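Local coordinates for hydrolase, isochorismatase family (Pseudomonas putida KT2440, PDB 4H17) that is an isochorismatase, a hydrolase with a Rossmann-like fold that forms a two-fold pair in the crystal, probably a dimer, at the interface of chains A and B. Coordinates in Å, arbitrary orientation; residue numbers count along the deposited sequence, not the author numbering. Chains: chain A/B, Hydrolase, isochorismatase family.

Contact 1: the interface of chains A and B. Residues chain A 6-8, 11-12; chain B 40, 78, 132, 161.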
loop_
_atom_site.group_PDB
_atom_site.type_symbol
_atom_site.label_atom_id
_atom_site.label_comp_id
_atom_site.label_asym_id
_atom_site.label_seq_id
_atom_site.Cartn_x
_atom_site.Cartn_y
_atom_site.Cartn_z
ATOM N N THR A 6 -8.904 -15.562 7.762
ATOM C CA THR A 6 -7.567 -16.145 7.764
ATOM C C THR A 6 -6.683 -15.184 7.035
ATOM O O THR A 6 -7.114 -14.620 6.039
ATOM C CB THR A 6 -7.524 -17.512 7.059
ATOM O OG1 THR A 6 -8.483 -18.398 7.670
ATOM C CG2 THR A 6 -6.198 -18.133 7.194
ATOM N N THR A 7 -5.439 -15.011 7.470
ATOM C CA THR A 7 -4.557 -14.071 6.786
ATOM C C THR A 7 -4.105 -14.770 5.522
ATOM O O THR A 7 -4.070 -16.004 5.489
ATOM C CB THR A 7 -3.312 -13.696 7.612
ATOM O OG1 THR A 7 -2.590 -14.895 7.945
ATOM C CG2 THR A 7 -3.674 -12.952 8.899
HETATM N N MSE A 8 -3.788 -14.000 4.499
HETATM C CA MSE A 8 -3.149 -14.553 3.290
HETATM C C MSE A 8 -1.907 -15.324 3.693
HETATM O O MSE A 8 -1.611 -16.372 3.150
HETATM C CB MSE A 8 -2.851 -13.440 2.291
HETATM C CG MSE A 8 -2.430 -13.986 0.931
HETATM SE SE MSE A 8 -3.897 -15.065 0.115
HETATM C CE MSE A 8 -5.209 -13.865 0.895
ATOM N N LEU A 11 -3.085 -18.717 5.042
ATOM C CA LEU A 11 -3.734 -19.453 3.955
ATOM C C LEU A 11 -2.737 -20.102 3.019
ATOM O O LEU A 11 -2.998 -21.220 2.560
ATOM C CB LEU A 11 -4.685 -18.545 3.169
ATOM C CG LEU A 11 -5.576 -19.176 2.107
ATOM C CD1 LEU A 11 -6.539 -20.130 2.774
ATOM C CD2 LEU A 11 -6.331 -18.083 1.362
ATOM N N THR A 12 -1.628 -19.419 2.741
ATOM C CA THR A 12 -0.599 -19.874 1.785
ATOM C C THR A 12 0.596 -20.594 2.440
ATOM O O THR A 12 1.499 -21.116 1.744
ATOM C CB THR A 12 -0.075 -18.703 0.922
ATOM O OG1 THR A 12 0.592 -17.725 1.743
ATOM C CG2 THR A 12 -1.216 -18.066 0.166
ATOM N N LEU B 40 -11.632 -17.053 -0.230
ATOM C CA LEU B 40 -11.334 -15.708 -0.765
ATOM C C LEU B 40 -12.536 -15.044 -1.436
ATOM O O LEU B 40 -12.382 -14.068 -2.173
ATOM C CB LEU B 40 -10.147 -15.755 -1.718
ATOM C CG LEU B 40 -8.830 -16.173 -1.055
ATOM C CD1 LEU B 40 -7.793 -16.331 -2.161
ATOM C CD2 LEU B 40 -8.393 -15.142 -0.018
ATOM N N ARG B 78 -3.835 -20.810 -4.780
ATOM C CA ARG B 78 -4.816 -19.911 -5.344
ATOM C C ARG B 78 -4.784 -19.887 -6.843
ATOM O O ARG B 78 -3.760 -20.207 -7.470
ATOM C CB ARG B 78 -4.580 -18.511 -4.816
ATOM C CG ARG B 78 -4.690 -18.398 -3.300
ATOM C CD ARG B 78 -4.090 -17.069 -2.850
ATOM N NE ARG B 78 -2.670 -16.978 -3.209
ATOM C CZ ARG B 78 -2.030 -15.863 -3.570
ATOM N NH1 ARG B 78 -2.655 -14.684 -3.635
ATOM N NH2 ARG B 78 -0.747 -15.929 -3.884
HETATM N N MSE B 132 -7.531 -7.798 -4.918
HETATM C CA MSE B 132 -8.327 -7.223 -3.816
HETATM C C MSE B 132 -7.911 -5.782 -3.629
HETATM O O MSE B 132 -6.745 -5.463 -3.823
HETATM C CB MSE B 132 -8.070 -7.937 -2.478
HETATM C CG MSE B 132 -8.471 -9.405 -2.617
HETATM SE SE MSE B 132 -8.293 -10.402 -0.947
HETATM C CE MSE B 132 -6.360 -10.214 -0.612
ATOM N N ARG B 161 -12.331 -8.217 1.283
ATOM C CA ARG B 161 -12.992 -9.134 2.220
ATOM C C ARG B 161 -12.783 -8.687 3.685
ATOM O O ARG B 161 -12.000 -7.765 3.989
ATOM C CB ARG B 161 -12.470 -10.547 2.009
ATOM C CG ARG B 161 -11.054 -10.791 2.535
ATOM C CD ARG B 161 -10.527 -12.176 2.170
ATOM N NE ARG B 161 -9.505 -12.646 3.104
ATOM C CZ ARG B 161 -8.251 -12.232 3.173
ATOM N NH1 ARG B 161 -7.795 -11.272 2.376
ATOM N NH2 ARG B 161 -7.439 -12.776 4.064
HETATM O O HOH W 1 -10.259 -14.692 5.434
#
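Extended at phi -106° and psi 143°, A:Thr6 presents its backbone carbonyl to the guanidinium of B:Arg161, while two residues on the chain turns into helix 8-12 and lays A:Met8 against B:Leu40. The terminal nitrogen B:Arg161 NH2 donates to A:Thr6 O at 2.7 Å, meeting it nearly end-on to the carbonyl and within the guanidinium plane, although the bond is bent at the hydrogen. An arginine suits this place because it has other N-H groups to spend: B:Arg161 NE lies 3.2 Å from the oxygen of water 1, also at the edge of the group. That water links to A:Thr6 N at 2.8 Å, which ties one guanidinium to the O of A:Thr6 directly and to its backbone N through the water.

A:Met8, a selenomethionine here, carries most of the apolar contact. Its CG stands anti to the backbone N (chi1 -169°), and bends at chi2 and chi3 fold the long, flexible chain into the partner. Its terminal methyl CE reaches B:Leu40 CD2 at 3.5 Å, the two side chains crossing at about a right angle. The selenium meets a second residue, A:Met8 SE lying 3.6 Å from the aliphatic CD of B:Arg78, so this arginine is used here for its aliphatic carbons. B:Met132, likewise a selenomethionine, follows a cis peptide bond, and its methyl approaches more distantly. A:Leu11 adds a branched methyl one turn on, its CD2 3.8 Å from B:Leu40 CD2, so one leucine methyl packs against two helix residues.

A:Thr12 lays its CG2 beside B:Arg78 NE and turns its hydroxyl back along the helix, where OG1 donates to A:Met8 O at 2.9 Å and steadies the short helix. The patch lays the N-terminal segment of one chain on the other, an exchange of arms repeated by the two-fold, and is likely to stabilise the pair if it is the biological dimer.

Contact 2: the interface of chains A and B. Residues chain A 138, 142, 179, 187; chain B 134, 138, 142, 179.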
loop_
_atom_site.group_PDB
_atom_site.type_symbol
_atom_site.label_atom_id
_atom_site.label_comp_id
_atom_site.label_asym_id
_atom_site.label_seq_id
_atom_site.Cartn_x
_atom_site.Cartn_y
_atom_site.Cartn_z
ATOM N N SER A 138 3.352 2.069 4.822
ATOM C CA SER A 138 2.680 1.043 4.024
ATOM C C SER A 138 3.405 0.805 2.708
ATOM O O SER A 138 3.692 -0.370 2.332
ATOM C CB SER A 138 1.220 1.436 3.763
ATOM O OG SER A 138 0.611 0.397 3.014
ATOM N N ARG A 142 5.490 -2.594 1.757
ATOM C CA ARG A 142 5.081 -3.364 0.568
ATOM C C ARG A 142 6.263 -3.589 -0.385
ATOM O O ARG A 142 6.474 -4.711 -0.852
ATOM C CB ARG A 142 3.938 -2.669 -0.169
ATOM C CG ARG A 142 2.613 -2.598 0.634
ATOM C CD ARG A 142 1.610 -1.644 0.025
ATOM N NE ARG A 142 0.390 -1.471 0.832
ATOM C CZ ARG A 142 -0.737 -2.161 0.654
ATOM N NH1 ARG A 142 -0.848 -3.048 -0.315
ATOM N NH2 ARG A 142 -1.794 -1.924 1.443
ATOM N N GLU A 179 -5.213 -0.178 8.327
ATOM C CA GLU A 179 -3.935 -0.428 7.684
ATOM C C GLU A 179 -3.111 -1.478 8.406
ATOM O O GLU A 179 -2.427 -2.234 7.747
ATOM C CB GLU A 179 -3.137 0.819 7.400
ATOM C CG GLU A 179 -2.154 0.604 6.191
ATOM C CD GLU A 179 -2.786 0.455 4.783
ATOM O OE1 GLU A 179 -4.019 0.644 4.615
ATOM O OE2 GLU A 179 -2.047 0.131 3.795
ATOM N N PHE A 187 1.629 -8.406 4.351
ATOM C CA PHE A 187 2.808 -7.569 4.139
ATOM C C PHE A 187 3.778 -7.502 5.312
ATOM O O PHE A 187 4.963 -7.227 5.095
ATOM C CB PHE A 187 2.382 -6.200 3.691
ATOM C CG PHE A 187 1.602 -6.218 2.406
ATOM C CD1 PHE A 187 2.266 -6.343 1.211
ATOM C CD2 PHE A 187 0.223 -6.187 2.417
ATOM C CE1 PHE A 187 1.558 -6.402 0.025
ATOM C CE2 PHE A 187 -0.497 -6.231 1.227
ATOM C CZ PHE A 187 0.194 -6.343 0.037
ATOM N N HIS B 134 -7.161 -3.881 -1.071
ATOM C CA HIS B 134 -6.095 -3.535 -0.106
ATOM C C HIS B 134 -4.735 -4.171 -0.397
ATOM O O HIS B 134 -3.735 -3.790 0.188
ATOM C CB HIS B 134 -6.485 -3.940 1.309
ATOM C CG HIS B 134 -6.548 -5.410 1.485
ATOM N ND1 HIS B 134 -7.612 -6.148 1.038
ATOM C CD2 HIS B 134 -5.715 -6.271 2.106
ATOM C CE1 HIS B 134 -7.388 -7.426 1.294
ATOM N NE2 HIS B 134 -6.250 -7.529 1.950
ATOM N N SER B 138 -4.019 -1.875 -4.297
ATOM C CA SER B 138 -3.274 -0.841 -3.507
ATOM C C SER B 138 -1.782 -0.888 -3.813
ATOM O O SER B 138 -1.163 0.142 -4.133
ATOM C CB SER B 138 -3.515 -1.027 -2.012
ATOM O OG SER B 138 -2.813 -0.032 -1.298
ATOM N N ARG B 142 0.271 2.039 -5.800
ATOM C CA ARG B 142 1.429 2.650 -5.128
ATOM C C ARG B 142 2.699 2.579 -5.990
ATOM O O ARG B 142 3.420 3.545 -6.098
ATOM C CB ARG B 142 1.658 2.074 -3.735
ATOM C CG ARG B 142 0.499 2.271 -2.771
ATOM C CD ARG B 142 0.665 1.389 -1.553
ATOM N NE ARG B 142 -0.451 1.519 -0.613
ATOM C CZ ARG B 142 -0.471 2.322 0.439
ATOM N NH1 ARG B 142 0.557 3.132 0.679
ATOM N NH2 ARG B 142 -1.545 2.359 1.205
ATOM N N GLU B 179 -9.325 2.139 2.748
ATOM C CA GLU B 179 -8.337 2.139 1.702
ATOM C C GLU B 179 -8.650 3.161 0.592
ATOM O O GLU B 179 -7.707 3.713 0.012
ATOM C CB GLU B 179 -8.022 0.758 1.106
ATOM C CG GLU B 179 -6.594 0.660 0.478
ATOM C CD GLU B 179 -5.400 0.671 1.462
ATOM O OE1 GLU B 179 -5.603 0.635 2.696
ATOM O OE2 GLU B 179 -4.208 0.731 1.005
#
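The backbone carbonyl oxygen of B:His134 is gripped by both terminal nitrogens of A:Arg142, with NH1 and NH2 each 3.0 Å from B:His134 O. The oxygen lies in the guanidinium plane, at the end of the group; NH2 approaches in the carbonyl plane, whereas NH1 is tilted from it. The extended chain of A:Arg142, with CG anti to the carbonyl carbon (chi1 -66°), carries the group across to the other subunit.

Its remaining edge is held from its own chain. A:Arg142 NE donates almost straight to A:Ser138 OG at 2.9 Å, and NH2 meets A:Glu179 OE2 on the syn side of the carboxylate at 3.1 Å. A:Ser138 OG then donates to that same oxygen from the anti side, so a small hydroxyl both accepts from the arginine and fixes the glutamate. Shortened to an alanine, A:Arg142 would probably leave the B:His134 carbonyl without these donors and A:Glu179 short of a compensating charge.

The twin arginines cross at about a right angle with guanidinium planes 6° apart, A:Arg142 NE lying 3.4 Å from B:Arg142 NE. Their charges are likely to be offset by the paired glutamates, each bridged to both arginines. A:Glu179 OE1 comes within 2.5 Å of B:Glu179 OE1, the carboxylates nearly coplanar; this could reflect a shared proton, which the structure alone does not show. A:Ser138 OG also lies over the centre of B:Arg142's guanidinium face.

The cluster surrounds the two-fold axis, where helix 133-146 of each chain meets its mate and helix 172-186 of each chain supplies the glutamate.

About 15 Å separates the centres of contact 1 and contact 2, which belong to one two-fold interface. Contact 2 lies around the symmetry axis and joins like elements, whereas contact 1 lies away from it and recurs with the chains exchanged. In chain B, the residues of the two come together in sequence where the cis peptide at B:Met132 runs into helix 133-146, near whose start B:His134 lies. A polar core around the axis and two flanking, largely apolar arms probably share the work of association, and the turn from strand 125-131 to helix 133-146 is touched by the partner at both contacts, which may help to position it.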